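Local structure of glucose-6-phosphate 1-dehydrogenase (Kluyveromyces lactis, 7E6I) at residues V10-G15 and L98-I103; I103-E108 and P116-Y121; G145-I150 and P171-D176. The protein catalyses the NADP-dependent oxidation of glucose 6-phosphate to 6-phosphogluconolactone, the first and rate-limiting step of the oxidative pentose phosphate pathway. One frame throughout, in Å; residues are numbered along the deposited sequence.

Contact 1 of 3, residues V10-G15 and L98-I103; sequences VITIFG and LELKKI
Leu100 meets Thr12 and Phe14 through a single methyl, CD2. Thr12 and Leu100 reach toward each other tip to tip, and Leu100 CD2 lies 4.0 Å from Thr12 CG2. The same methyl is 3.8 Å from Phe14 CZ, the far corner of the ring. It approaches that ring obliquely. No hydrogen bond joins the two segments, and the contact is purely apolar. All three residues are buried, but the area shared is small, about 99 Å². The helix therefore rests on the strand here through one side chain.

In Thr12, chi1 of -50° sets OG1 beside the backbone N and leaves CG2 anti to that N. CG2 makes the nearest approach to the leucine. Leu100 swings CG anti to its own backbone N (chi1 -175°), which carries the isobutyl group out from the helix toward the strand. The backbones stay well apart, with 9.3 Å between Thr12 CA and Leu100 CA. The first bond of the Phe14 side chain does not point at the helix, but the ring extends far enough for CZ to meet the leucine.

The Phe14 ring meets Tyr47 with the planes at about 35°, and it also touches Phe120. Leu100 reaches on to Ile45 and Leu140. Gly15, just past the strand, belongs to the glycine-rich turn that probably binds NADP(+), as in relatives. Strand 10-14 is a central strand of the parallel Rossmann sheet, between strands 43-48 and 117-122. Helix 94-110 packs on one face of this sheet, and helix 19-34 covers the opposite face through Ile11 and Ile13.

Contact 2 of 3, residues I103-E108 and P116-Y121; sequences IIEEFE and PHRLFY
Ile104 is the first residue of segment 103-108, part of helix 94-110, to touch the strand. Its CG2 methyl packs 3.5 Å from Arg118 NE and comes at the guanidinium obliquely. Glu105 brushes Arg118 NH2 with its CG, while its carboxylate pairs with Lys101 of the same helix.

Glu108, one turn after Ile104, carries the contact. Arg118 grips its carboxylate side-on with two nitrogens, one to each oxygen. NH2 of Arg118 donates to Glu108 OE1 at 2.6 Å, and Arg118 NE donates to Glu108 OE2 at 3.0 Å. Both bonds are fairly straight and come from the syn sides. The two planes are only 19° apart, and the oxygens lie near the guanidinium plane. Both donors are tilted out of the carboxylate plane, by 29° for Arg118 NH2. The extended arginine chain spans the gap from the strand. Pro116 CB sits over one guanidinium face, offset toward its rim, and lies 3.2 Å from Glu108 OE2. A water accepts from His117 N at 2.9 Å and also lies at hydrogen-bonding distance from Glu108 OE2, so that it bridges the two.

The salt bridge ties the end of the helix to the start of strand 117-122, the next in the chain. Helix and strand run roughly antiparallel, at 146°, with a short connection. This is the alpha-to-beta half of a Rossmann beta-alpha-beta unit, whose crossover from strand 84-88 passes over two strands.

Contact 3 of 3, residues G145-I150 and P171-D176; sequences GIQRVI and PLFSED
The Phe173 ring has Val149 CG1 over one face. This methyl stands 3.7 Å from the ring centroid and only 6° off the ring normal, a CH-pi contact placed almost over the ring centre. The distances to the ring corners are accordingly much alike: Val149 CG1 is 3.8 Å from Phe173 CD1 and 4.1 Å from Phe173 CZ. At the edge of the ring, near its plane, comes Gln147 CG, 4.5 Å from Phe173 CE1. Gln147 thus offers an aliphatic carbon to the ring, while its amide NE2 is bonded to Thr142 O.

The Val149 and Phe173 side chains cross at about a right angle, and both point toward the opposite segment. In Phe173, CG is anti to the carbonyl carbon (chi1 -72°), and this turns the ring so that one face is presented to the valine methyl. The backbones are 8.3 Å apart at this point, measured from Val149 CA to Phe173 CA. The side chains bridge that gap without any hydrogen bond between the segments. Val149 and Gln147 are two residues apart on the strand and so present their side chains on the same face of the sheet.

All three touching residues are buried, and the contact is apolar packing away from the substrate and coenzyme sites. Phe173 lies in the loop that leads from helix 159-169 to strand 178-181. Its ring also touches Cys133 and Leu136 of helix 126-139, and Leu178 of the following strand. The ring thus lies between strand 146-152 and helix 126-139, touching both. Strand 146-152 itself runs between strands 117-122 and 178-181 in the parallel sheet.

All three contacts belong to the Rossmann domain and reach the same parallel sheet. Contacts 1 and 2 follow one another along helix 94-110 and share Ile103; their centres are 7 Å apart. Their strands are neighbours, with a probable hydrogen bond between Phe14 N and Tyr121 O of 2.8 Å. Contact 3 uses the next strand, and Phe120 N lies 2.8 Å from Arg148 O, again a probable bond. Contacts 1 and 3 do not touch, and their centres are about 15 Å apart. The 10-15 segment of contact 1 ends at Gly15, probably an NADP(+)-binding residue, which itself takes no part in the packing. Contacts 2 and 3 lie away from the coenzyme and glucose 6-phosphate sites.

Contact 1 of 3, residues V10-G15 and L98-I103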
loop_
_atom_site.group_PDB
_atom_site.type_symbol
_atom_site.label_atom_id
_atom_site.label_comp_id
_atom_site.label_asym_id
_atom_site.label_seq_id
_atom_site.Cartn_x
_atom_site.Cartn_y
_atom_site.Cartn_z
ATOM N N VAL A 10 17.783 -15.184 -11.273
ATOM C CA VAL A 10 18.246 -15.323 -9.902
ATOM C C VAL A 10 17.605 -14.214 -9.076
ATOM O O VAL A 10 17.746 -13.021 -9.380
ATOM C CB VAL A 10 19.781 -15.312 -9.809
ATOM C CG1 VAL A 10 20.356 -14.305 -10.778
ATOM C CG2 VAL A 10 20.247 -15.044 -8.366
ATOM N N ILE A 11 16.866 -14.616 -8.055
ATOM C CA ILE A 11 16.259 -13.702 -7.106
ATOM C C ILE A 11 17.068 -13.793 -5.822
ATOM O O ILE A 11 17.109 -14.853 -5.186
ATOM C CB ILE A 11 14.782 -14.050 -6.868
ATOM C CG1 ILE A 11 13.979 -13.877 -8.159
ATOM C CG2 ILE A 11 14.196 -13.213 -5.760
ATOM C CD1 ILE A 11 12.602 -14.547 -8.117
ATOM N N THR A 12 17.718 -12.696 -5.438
ATOM C CA THR A 12 18.410 -12.610 -4.156
ATOM C C THR A 12 17.582 -11.774 -3.188
ATOM O O THR A 12 17.255 -10.622 -3.484
ATOM C CB THR A 12 19.804 -12.004 -4.309
ATOM O OG1 THR A 12 20.509 -12.665 -5.362
ATOM C CG2 THR A 12 20.575 -12.152 -3.020
ATOM N N ILE A 13 17.267 -12.348 -2.027
ATOM C CA ILE A 13 16.507 -11.666 -0.979
ATOM C C ILE A 13 17.493 -11.261 0.110
ATOM O O ILE A 13 17.914 -12.089 0.922
ATOM C CB ILE A 13 15.387 -12.542 -0.407
ATOM C CG1 ILE A 13 14.377 -12.918 -1.487
ATOM C CG2 ILE A 13 14.664 -11.817 0.715
ATOM C CD1 ILE A 13 14.743 -14.176 -2.227
ATOM N N PHE A 14 17.850 -9.984 0.140
ATOM C CA PHE A 14 18.690 -9.465 1.205
ATOM C C PHE A 14 17.875 -9.272 2.478
ATOM O O PHE A 14 16.682 -8.957 2.437
ATOM C CB PHE A 14 19.334 -8.150 0.783
ATOM C CG PHE A 14 20.534 -8.329 -0.111
ATOM C CD1 PHE A 14 20.379 -8.525 -1.476
ATOM C CD2 PHE A 14 21.816 -8.290 0.412
ATOM C CE1 PHE A 14 21.487 -8.683 -2.300
ATOM C CE2 PHE A 14 22.919 -8.448 -0.404
ATOM C CZ PHE A 14 22.758 -8.646 -1.762
ATOM N N GLY A 15 18.534 -9.465 3.619
ATOM C CA GLY A 15 17.825 -9.491 4.881
ATOM C C GLY A 15 17.049 -10.770 5.083
ATOM O O GLY A 15 16.023 -10.764 5.769
ATOM N N LEU A 98 31.185 -10.145 -3.705
ATOM C CA LEU A 98 32.024 -10.877 -4.645
ATOM C C LEU A 98 31.782 -12.374 -4.535
ATOM O O LEU A 98 31.724 -13.074 -5.552
ATOM C CB LEU A 98 33.490 -10.540 -4.410
ATOM C CG LEU A 98 33.776 -9.061 -4.664
ATOM C CD1 LEU A 98 35.112 -8.649 -4.078
ATOM C CD2 LEU A 98 33.699 -8.755 -6.154
ATOM N N GLU A 99 31.613 -12.884 -3.316
ATOM C CA GLU A 99 31.223 -14.284 -3.172
ATOM C C GLU A 99 29.866 -14.545 -3.822
ATOM O O GLU A 99 29.688 -15.553 -4.514
ATOM C CB GLU A 99 31.208 -14.677 -1.692
ATOM C CG GLU A 99 32.595 -14.801 -1.052
ATOM C CD GLU A 99 32.563 -14.738 0.479
ATOM O OE1 GLU A 99 31.459 -14.574 1.059
ATOM O OE2 GLU A 99 33.651 -14.852 1.104
ATOM N N LEU A 100 28.901 -13.638 -3.624
ATOM C CA LEU A 100 27.603 -13.774 -4.284
ATOM C C LEU A 100 27.738 -13.668 -5.798
ATOM O O LEU A 100 27.142 -14.461 -6.535
ATOM C CB LEU A 100 26.628 -12.723 -3.745
ATOM C CG LEU A 100 25.161 -12.723 -4.201
ATOM C CD1 LEU A 100 24.380 -13.942 -3.714
ATOM C CD2 LEU A 100 24.482 -11.445 -3.744
ATOM N N LYS A 101 28.534 -12.708 -6.280
ATOM C CA LYS A 101 28.797 -12.597 -7.711
ATOM C C LYS A 101 29.303 -13.907 -8.296
ATOM O O LYS A 101 29.050 -14.200 -9.467
ATOM C CB LYS A 101 29.799 -11.465 -7.964
ATOM C CG LYS A 101 30.315 -11.304 -9.400
ATOM C CD LYS A 101 31.015 -9.946 -9.525
ATOM C CE LYS A 101 32.155 -9.926 -10.524
ATOM N NZ LYS A 101 31.846 -10.647 -11.794
ATOM N N LYS A 102 29.992 -14.723 -7.490
ATOM C CA LYS A 102 30.531 -15.987 -7.986
ATOM C C LYS A 102 29.463 -17.074 -8.026
ATOM O O LYS A 102 29.337 -17.790 -9.025
ATOM C CB LYS A 102 31.715 -16.437 -7.128
ATOM N N ILE A 103 28.695 -17.221 -6.942
ATOM C CA ILE A 103 27.568 -18.153 -6.957
ATOM C C ILE A 103 26.680 -17.893 -8.165
ATOM O O ILE A 103 26.250 -18.829 -8.853
ATOM C CB ILE A 103 26.766 -18.049 -5.646
ATOM C CG1 ILE A 103 27.708 -17.932 -4.446
ATOM C CG2 ILE A 103 25.816 -19.241 -5.495
ATOM C CD1 ILE A 103 27.015 -18.075 -3.110
#

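Contact 2 of 3, residues I103-E108 and P116-Y121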
loop_
_atom_site.group_PDB
_atom_site.type_symbol
_atom_site.label_atom_id
_atom_site.label_comp_id
_atom_site.label_asym_id
_atom_site.label_seq_id
_atom_site.Cartn_x
_atom_site.Cartn_y
_atom_site.Cartn_z
ATOM N N ILE A 103 28.695 -17.221 -6.942
ATOM C CA ILE A 103 27.568 -18.153 -6.957
ATOM C C ILE A 103 26.680 -17.893 -8.165
ATOM O O ILE A 103 26.250 -18.829 -8.853
ATOM C CB ILE A 103 26.766 -18.049 -5.646
ATOM C CG1 ILE A 103 27.708 -17.932 -4.446
ATOM C CG2 ILE A 103 25.816 -19.241 -5.495
ATOM C CD1 ILE A 103 27.015 -18.075 -3.110
ATOM N N ILE A 104 26.411 -16.619 -8.460
ATOM C CA ILE A 104 25.443 -16.289 -9.502
ATOM C C ILE A 104 26.025 -16.558 -10.883
ATOM O O ILE A 104 25.377 -17.173 -11.739
ATOM C CB ILE A 104 24.966 -14.828 -9.357
ATOM C CG1 ILE A 104 24.034 -14.686 -8.151
ATOM C CG2 ILE A 104 24.258 -14.355 -10.627
ATOM C CD1 ILE A 104 23.620 -13.264 -7.862
ATOM N N GLU A 105 27.258 -16.112 -11.123
ATOM C CA GLU A 105 27.887 -16.359 -12.418
ATOM C C GLU A 105 28.112 -17.847 -12.662
ATOM O O GLU A 105 28.061 -18.301 -13.811
ATOM C CB GLU A 105 29.195 -15.577 -12.504
ATOM C CG GLU A 105 28.983 -14.074 -12.626
ATOM C CD GLU A 105 30.281 -13.276 -12.679
ATOM O OE1 GLU A 105 30.248 -12.121 -13.158
ATOM O OE2 GLU A 105 31.334 -13.789 -12.229
ATOM N N GLU A 106 28.352 -18.622 -11.601
ATOM C CA GLU A 106 28.418 -20.075 -11.738
ATOM C C GLU A 106 27.106 -20.632 -12.271
ATOM O O GLU A 106 27.094 -21.428 -13.217
ATOM C CB GLU A 106 28.750 -20.718 -10.392
ATOM C CG GLU A 106 30.229 -20.898 -10.130
ATOM C CD GLU A 106 30.529 -22.074 -9.204
ATOM O OE1 GLU A 106 30.240 -21.985 -7.985
ATOM O OE2 GLU A 106 31.065 -23.089 -9.698
ATOM N N PHE A 107 25.989 -20.224 -11.662
ATOM C CA PHE A 107 24.675 -20.686 -12.100
ATOM C C PHE A 107 24.347 -20.175 -13.495
ATOM O O PHE A 107 23.792 -20.913 -14.316
ATOM C CB PHE A 107 23.613 -20.245 -11.089
ATOM C CG PHE A 107 22.197 -20.418 -11.567
ATOM C CD1 PHE A 107 21.542 -21.631 -11.413
ATOM C CD2 PHE A 107 21.510 -19.362 -12.156
ATOM C CE1 PHE A 107 20.232 -21.796 -11.845
ATOM C CE2 PHE A 107 20.204 -19.520 -12.595
ATOM C CZ PHE A 107 19.564 -20.741 -12.436
ATOM N N GLU A 108 24.689 -18.916 -13.786
ATOM C CA GLU A 108 24.397 -18.339 -15.098
ATOM C C GLU A 108 25.283 -18.902 -16.206
ATOM O O GLU A 108 25.105 -18.534 -17.374
ATOM C CB GLU A 108 24.535 -16.814 -15.043
ATOM C CG GLU A 108 23.547 -16.145 -14.094
ATOM C CD GLU A 108 23.592 -14.616 -14.137
ATOM O OE1 GLU A 108 24.652 -14.060 -14.503
ATOM O OE2 GLU A 108 22.570 -13.972 -13.790
ATOM N N PRO A 116 22.130 -11.992 -18.166
ATOM C CA PRO A 116 21.692 -12.208 -16.782
ATOM C C PRO A 116 20.414 -11.430 -16.474
ATOM O O PRO A 116 20.278 -10.253 -16.823
ATOM C CB PRO A 116 22.879 -11.702 -15.952
ATOM C CG PRO A 116 24.038 -11.650 -16.895
ATOM C CD PRO A 116 23.483 -11.421 -18.259
ATOM N N HIS A 117 19.460 -12.110 -15.839
ATOM C CA HIS A 117 18.230 -11.497 -15.340
ATOM C C HIS A 117 18.229 -11.645 -13.822
ATOM O O HIS A 117 18.051 -12.755 -13.306
ATOM C CB HIS A 117 16.990 -12.162 -15.930
ATOM C CG HIS A 117 16.792 -11.920 -17.392
ATOM N ND1 HIS A 117 15.914 -12.665 -18.152
ATOM C CD2 HIS A 117 17.359 -11.027 -18.239
ATOM C CE1 HIS A 117 15.942 -12.236 -19.402
ATOM N NE2 HIS A 117 16.813 -11.244 -19.482
ATOM N N ARG A 118 18.413 -10.539 -13.103
ATOM C CA ARG A 118 18.615 -10.583 -11.657
ATOM C C ARG A 118 17.651 -9.649 -10.936
ATOM O O ARG A 118 17.583 -8.450 -11.242
ATOM C CB ARG A 118 20.064 -10.217 -11.298
ATOM C CG ARG A 118 21.089 -11.060 -12.039
ATOM C CD ARG A 118 22.498 -10.644 -11.731
ATOM N NE ARG A 118 23.468 -11.464 -12.451
ATOM C CZ ARG A 118 24.662 -11.032 -12.835
ATOM N NH1 ARG A 118 25.038 -9.786 -12.568
ATOM N NH2 ARG A 118 25.482 -11.844 -13.476
ATOM N N LEU A 119 16.914 -10.202 -9.974
ATOM C CA LEU A 119 16.049 -9.430 -9.095
ATOM C C LEU A 119 16.663 -9.433 -7.698
ATOM O O LEU A 119 17.005 -10.494 -7.166
ATOM C CB LEU A 119 14.624 -10.004 -9.070
ATOM C CG LEU A 119 13.548 -9.272 -8.244
ATOM C CD1 LEU A 119 13.280 -7.894 -8.833
ATOM C CD2 LEU A 119 12.233 -10.070 -8.139
ATOM N N PHE A 120 16.833 -8.247 -7.123
ATOM C CA PHE A 120 17.296 -8.085 -5.749
ATOM C C PHE A 120 16.149 -7.540 -4.910
ATOM O O PHE A 120 15.743 -6.386 -5.085
ATOM C CB PHE A 120 18.499 -7.148 -5.694
ATOM C CG PHE A 120 19.683 -7.649 -6.452
ATOM C CD1 PHE A 120 20.518 -8.615 -5.906
ATOM C CD2 PHE A 120 19.952 -7.176 -7.726
ATOM C CE1 PHE A 120 21.612 -9.088 -6.611
ATOM C CE2 PHE A 120 21.046 -7.646 -8.438
ATOM C CZ PHE A 120 21.873 -8.606 -7.884
ATOM N N TYR A 121 15.624 -8.365 -4.009
ATOM C CA TYR A 121 14.601 -7.926 -3.063
ATOM C C TYR A 121 15.282 -7.500 -1.765
ATOM O O TYR A 121 15.914 -8.324 -1.097
ATOM C CB TYR A 121 13.579 -9.036 -2.799
ATOM C CG TYR A 121 12.302 -8.531 -2.171
ATOM C CD1 TYR A 121 12.311 -7.921 -0.911
ATOM C CD2 TYR A 121 11.086 -8.641 -2.842
ATOM C CE1 TYR A 121 11.148 -7.440 -0.339
ATOM C CE2 TYR A 121 9.913 -8.161 -2.278
ATOM C CZ TYR A 121 9.943 -7.565 -1.031
ATOM O OH TYR A 121 8.770 -7.089 -0.474
HETATM O O HOH W 1 19.984 -14.883 -15.118
#

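Contact 3 of 3, residues G145-I150 and P171-D176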
loop_
_atom_site.group_PDB
_atom_site.type_symbol
_atom_site.label_atom_id
_atom_site.label_comp_id
_atom_site.label_asym_id
_atom_site.label_seq_id
_atom_site.Cartn_x
_atom_site.Cartn_y
_atom_site.Cartn_z
ATOM N N GLY A 145 23.489 -7.330 -18.712
ATOM C CA GLY A 145 22.292 -8.019 -18.279
ATOM C C GLY A 145 21.306 -6.973 -17.814
ATOM O O GLY A 145 21.547 -5.777 -18.000
ATOM N N ILE A 146 20.201 -7.384 -17.208
ATOM C CA ILE A 146 19.276 -6.438 -16.597
ATOM C C ILE A 146 19.074 -6.830 -15.135
ATOM O O ILE A 146 18.856 -8.007 -14.823
ATOM C CB ILE A 146 17.944 -6.359 -17.378
ATOM C CG1 ILE A 146 16.785 -5.922 -16.477
ATOM C CG2 ILE A 146 17.655 -7.652 -18.135
ATOM C CD1 ILE A 146 16.760 -4.401 -16.207
ATOM N N GLN A 147 19.199 -5.852 -14.241
ATOM C CA GLN A 147 18.981 -6.050 -12.814
ATOM C C GLN A 147 17.900 -5.096 -12.318
ATOM O O GLN A 147 17.815 -3.946 -12.764
ATOM C CB GLN A 147 20.267 -5.832 -11.997
ATOM C CG GLN A 147 21.050 -4.615 -12.421
ATOM C CD GLN A 147 22.198 -4.986 -13.358
ATOM O OE1 GLN A 147 22.958 -5.913 -13.082
ATOM N NE2 GLN A 147 22.307 -4.280 -14.485
ATOM N N ARG A 148 17.084 -5.582 -11.390
ATOM C CA ARG A 148 16.012 -4.811 -10.786
ATOM C C ARG A 148 16.093 -4.967 -9.275
ATOM O O ARG A 148 16.315 -6.072 -8.772
ATOM C CB ARG A 148 14.645 -5.283 -11.295
ATOM C CG ARG A 148 14.397 -4.982 -12.762
ATOM C CD ARG A 148 13.157 -5.692 -13.293
ATOM N NE ARG A 148 13.033 -5.526 -14.739
ATOM C CZ ARG A 148 12.434 -6.394 -15.549
ATOM N NH1 ARG A 148 11.889 -7.507 -15.064
ATOM N NH2 ARG A 148 12.382 -6.144 -16.851
ATOM N N VAL A 149 15.925 -3.874 -8.540
ATOM C CA VAL A 149 15.938 -3.956 -7.086
ATOM C C VAL A 149 14.597 -3.464 -6.548
ATOM O O VAL A 149 14.073 -2.439 -6.993
ATOM C CB VAL A 149 17.134 -3.204 -6.464
ATOM C CG1 VAL A 149 17.842 -2.313 -7.483
ATOM C CG2 VAL A 149 16.719 -2.430 -5.216
ATOM N N ILE A 150 14.033 -4.230 -5.618
ATOM C CA ILE A 150 12.805 -3.886 -4.924
ATOM C C ILE A 150 13.166 -3.339 -3.553
ATOM O O ILE A 150 13.920 -3.973 -2.802
ATOM C CB ILE A 150 11.885 -5.109 -4.789
ATOM C CG1 ILE A 150 11.383 -5.566 -6.152
ATOM C CG2 ILE A 150 10.720 -4.794 -3.883
ATOM C CD1 ILE A 150 10.873 -6.986 -6.133
ATOM N N PRO A 171 22.091 8.069 -8.193
ATOM C CA PRO A 171 23.290 7.715 -8.971
ATOM C C PRO A 171 23.571 6.232 -8.995
ATOM O O PRO A 171 24.414 5.790 -9.780
ATOM C CB PRO A 171 24.414 8.479 -8.263
ATOM C CG PRO A 171 23.717 9.570 -7.515
ATOM C CD PRO A 171 22.442 8.932 -7.051
ATOM N N LEU A 172 22.895 5.442 -8.172
ATOM C CA LEU A 172 23.138 4.012 -8.145
ATOM C C LEU A 172 22.197 3.242 -9.051
ATOM O O LEU A 172 22.653 2.387 -9.811
ATOM C CB LEU A 172 23.026 3.477 -6.709
ATOM C CG LEU A 172 23.766 4.307 -5.659
ATOM C CD1 LEU A 172 23.575 3.767 -4.239
ATOM C CD2 LEU A 172 25.237 4.349 -6.026
ATOM N N PHE A 173 20.894 3.518 -8.980
ATOM C CA PHE A 173 19.904 2.783 -9.753
ATOM C C PHE A 173 18.873 3.750 -10.307
ATOM O O PHE A 173 18.354 4.596 -9.574
ATOM C CB PHE A 173 19.229 1.716 -8.898
ATOM C CG PHE A 173 20.118 0.572 -8.582
ATOM C CD1 PHE A 173 20.416 -0.377 -9.559
ATOM C CD2 PHE A 173 20.692 0.453 -7.323
ATOM C CE1 PHE A 173 21.248 -1.443 -9.283
ATOM C CE2 PHE A 173 21.540 -0.614 -7.032
ATOM C CZ PHE A 173 21.819 -1.565 -8.009
ATOM N N SER A 174 18.584 3.621 -11.597
ATOM C CA SER A 174 17.604 4.471 -12.251
ATOM C C SER A 174 16.178 4.047 -11.893
ATOM O O SER A 174 15.929 2.966 -11.345
ATOM C CB SER A 174 17.786 4.399 -13.752
ATOM O OG SER A 174 17.386 3.113 -14.178
ATOM N N GLU A 175 15.227 4.921 -12.238
ATOM C CA GLU A 175 13.820 4.620 -12.019
ATOM C C GLU A 175 13.415 3.328 -12.710
ATOM O O GLU A 175 12.555 2.599 -12.204
ATOM C CB GLU A 175 12.955 5.790 -12.496
ATOM C CG GLU A 175 13.073 7.029 -11.610
ATOM C CD GLU A 175 12.741 6.740 -10.148
ATOM O OE1 GLU A 175 11.632 6.214 -9.877
ATOM O OE2 GLU A 175 13.586 7.035 -9.266
ATOM N N ASP A 176 14.051 3.003 -13.838
ATOM C CA ASP A 176 13.698 1.789 -14.572
ATOM C C ASP A 176 14.093 0.521 -13.827
ATOM O O ASP A 176 13.421 -0.507 -13.971
ATOM C CB ASP A 176 14.340 1.810 -15.952
ATOM C CG ASP A 176 13.452 2.474 -16.982
ATOM O OD1 ASP A 176 12.279 2.039 -17.143
ATOM O OD2 ASP A 176 13.918 3.438 -17.625
#